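Local structure of sulfurtransferase (Azotobacter vinelandii, 1E0C) at residues A[121-126]-A[204-209]. The protein probably transfers sulfane sulfur from donors such as thiosulfate to a thiophilic acceptor such as cyanide, as rhodaneses do, through a persulfide-carrying cysteine. Residues are numbered along the deposited sequence; the frame is centred on the assembly and turned at random.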
loop_
_atom_site.group_PDB
_atom_site.type_symbol
_atom_site.label_atom_id
_atom_site.label_comp_id
_atom_site.label_asym_id
_atom_site.label_seq_id
_atom_site.Cartn_x
_atom_site.Cartn_y
_atom_site.Cartn_z
ATOM N N LEU A 121 7.468 -4.675 -17.578
ATOM C CA LEU A 121 7.759 -5.797 -18.467
ATOM C C LEU A 121 6.925 -5.731 -19.745
ATOM O O LEU A 121 7.404 -6.090 -20.829
ATOM C CB LEU A 121 7.524 -7.131 -17.783
ATOM C CG LEU A 121 8.408 -7.498 -16.586
ATOM C CD1 LEU A 121 7.791 -8.662 -15.823
ATOM C CD2 LEU A 121 9.814 -7.855 -17.055
ATOM N N ALA A 122 5.676 -5.282 -19.622
ATOM C CA ALA A 122 4.809 -5.222 -20.801
ATOM C C ALA A 122 5.418 -4.308 -21.861
ATOM O O ALA A 122 5.166 -4.494 -23.052
ATOM C CB ALA A 122 3.406 -4.771 -20.445
ATOM N N GLU A 123 6.161 -3.301 -21.421
ATOM C CA GLU A 123 6.784 -2.344 -22.321
ATOM C C GLU A 123 8.224 -2.726 -22.647
ATOM O O GLU A 123 8.942 -1.960 -23.278
ATOM C CB GLU A 123 6.683 -0.928 -21.749
ATOM C CG GLU A 123 5.242 -0.450 -21.671
ATOM C CD GLU A 123 5.002 0.920 -21.106
ATOM O OE1 GLU A 123 5.910 1.612 -20.600
ATOM O OE2 GLU A 123 3.816 1.352 -21.163
ATOM N N ASP A 124 8.626 -3.911 -22.225
ATOM C CA ASP A 124 9.951 -4.467 -22.456
ATOM C C ASP A 124 11.058 -3.528 -22.006
ATOM O O ASP A 124 12.026 -3.279 -22.731
ATOM C CB ASP A 124 10.125 -4.838 -23.929
ATOM C CG ASP A 124 11.368 -5.673 -24.175
ATOM O OD1 ASP A 124 11.778 -6.412 -23.254
ATOM O OD2 ASP A 124 11.938 -5.576 -25.281
ATOM N N ARG A 125 10.939 -2.992 -20.792
ATOM C CA ARG A 125 11.950 -2.056 -20.298
ATOM C C ARG A 125 13.109 -2.798 -19.659
ATOM O O ARG A 125 13.043 -4.019 -19.475
ATOM C CB ARG A 125 11.304 -0.997 -19.413
ATOM C CG ARG A 125 10.337 -0.123 -20.235
ATOM C CD ARG A 125 9.520 0.798 -19.352
ATOM N NE ARG A 125 8.609 1.630 -20.134
ATOM C CZ ARG A 125 8.929 2.764 -20.738
ATOM N NH1 ARG A 125 10.156 3.257 -20.650
ATOM N NH2 ARG A 125 8.005 3.427 -21.442
ATOM N N PRO A 126 14.233 -2.122 -19.492
ATOM C CA PRO A 126 15.459 -2.785 -19.068
ATOM C C PRO A 126 15.311 -3.468 -17.717
ATOM O O PRO A 126 14.610 -2.970 -16.836
ATOM C CB PRO A 126 16.494 -1.674 -19.011
ATOM C CG PRO A 126 15.934 -0.540 -19.785
ATOM C CD PRO A 126 14.434 -0.675 -19.713
ATOM N N ALA A 204 -1.858 -3.832 -18.162
ATOM C CA ALA A 204 -0.759 -4.339 -17.351
ATOM C C ALA A 204 -0.905 -4.021 -15.874
ATOM O O ALA A 204 0.065 -3.682 -15.193
ATOM C CB ALA A 204 0.579 -3.829 -17.886
ATOM N N LEU A 205 -2.127 -4.101 -15.353
ATOM C CA LEU A 205 -2.431 -3.913 -13.954
ATOM C C LEU A 205 -2.221 -2.509 -13.436
ATOM O O LEU A 205 -2.190 -2.285 -12.228
ATOM C CB LEU A 205 -1.745 -4.956 -13.066
ATOM C CG LEU A 205 -2.103 -6.420 -13.378
ATOM C CD1 LEU A 205 -1.316 -7.369 -12.495
ATOM C CD2 LEU A 205 -3.607 -6.644 -13.199
ATOM N N ARG A 206 -2.225 -1.516 -14.327
ATOM C CA ARG A 206 -2.277 -0.124 -13.885
ATOM C C ARG A 206 -3.625 0.090 -13.172
ATOM O O ARG A 206 -4.540 -0.718 -13.335
ATOM C CB ARG A 206 -2.193 0.844 -15.060
ATOM C CG ARG A 206 -0.809 0.921 -15.720
ATOM C CD ARG A 206 -0.890 1.904 -16.890
ATOM N NE ARG A 206 0.394 2.095 -17.547
ATOM C CZ ARG A 206 1.044 1.207 -18.276
ATOM N NH1 ARG A 206 0.594 -0.018 -18.495
ATOM N NH2 ARG A 206 2.218 1.572 -18.812
ATOM N N ILE A 207 -3.689 1.169 -12.422
ATOM C CA ILE A 207 -4.952 1.562 -11.772
ATOM C C ILE A 207 -5.931 1.955 -12.879
ATOM O O ILE A 207 -5.505 2.627 -13.822
ATOM C CB ILE A 207 -4.709 2.749 -10.834
ATOM C CG1 ILE A 207 -3.831 2.309 -9.649
ATOM C CG2 ILE A 207 -6.016 3.333 -10.319
ATOM C CD1 ILE A 207 -3.066 3.453 -9.018
ATOM N N ARG A 208 -7.151 1.435 -12.847
ATOM C CA ARG A 208 -8.108 1.763 -13.918
ATOM C C ARG A 208 -8.310 3.259 -14.018
ATOM O O ARG A 208 -8.318 3.986 -13.027
ATOM C CB ARG A 208 -9.435 1.047 -13.674
ATOM C CG ARG A 208 -10.068 1.415 -12.331
ATOM C CD ARG A 208 -11.156 0.387 -12.005
ATOM N NE ARG A 208 -12.250 0.463 -12.972
ATOM C CZ ARG A 208 -13.286 -0.366 -12.978
ATOM N NH1 ARG A 208 -13.342 -1.366 -12.113
ATOM N NH2 ARG A 208 -14.281 -0.197 -13.845
ATOM N N THR A 209 -8.452 3.783 -15.250
ATOM C CA THR A 209 -8.510 5.234 -15.386
ATOM C C THR A 209 -9.838 5.826 -14.926
ATOM O O THR A 209 -9.885 7.031 -14.646
ATOM C CB THR A 209 -8.238 5.678 -16.840
ATOM O OG1 THR A 209 -9.196 5.038 -17.689
ATOM C CG2 THR A 209 -6.832 5.255 -17.248
HETATM O O HOH W 1 2.690 -1.501 -19.825
#
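E123 OE1 is gripped by two nitrogens of R125 from its own loop, NE at 2.7 Å and NH2, while OE2 of the same carboxylate meets R206 across the contact, and so the group illustrates how one acid can be shared between two arginines. OE2 takes the arm from 204-209: R206 NH2 comes within 2.9 Å of it, a salt bridge whose hydrogen bond is weak, bent to 127°. The two side chains cross almost perpendicularly, and the acid sits at the edge of the R206 guanidinium with its own plane turned 39° from it. A water closes the corner, accepting from R206 NH1 at 2.9 Å and donating weakly to E123 OE2. R125 engages OE1 side-on: its NE donates to the anti lone pair of that oxygen, while NH2 of the same guanidinium approaches it from above the carboxylate plane. E123 reaches across because its CG lies anti to the carbonyl carbon (chi1 -65°) and the chain then runs extended. The CB atoms of A122 and A204 meet at 3.9 Å.

E123 and R125 follow helix 116-122, whose end is closed by a Schellman motif in which D124, with positive phi, is the C-prime residue: R125 N bonds to W120 O, and D124 N to L121 O. R206 has its strongest polar partner in E12, which binds its NE, while R203 O accepts from NH1. The small, partly buried contact thus joins the two rhodanese-like domains. With E12 and E123 both beside R206, and E123 also tied to R125, the two acids and two arginines would be expected largely to balance, which would favour the ionised form of the carboxylate. The bent hydrogen bond suggests that charge attraction contributes more to the link than directional bonding.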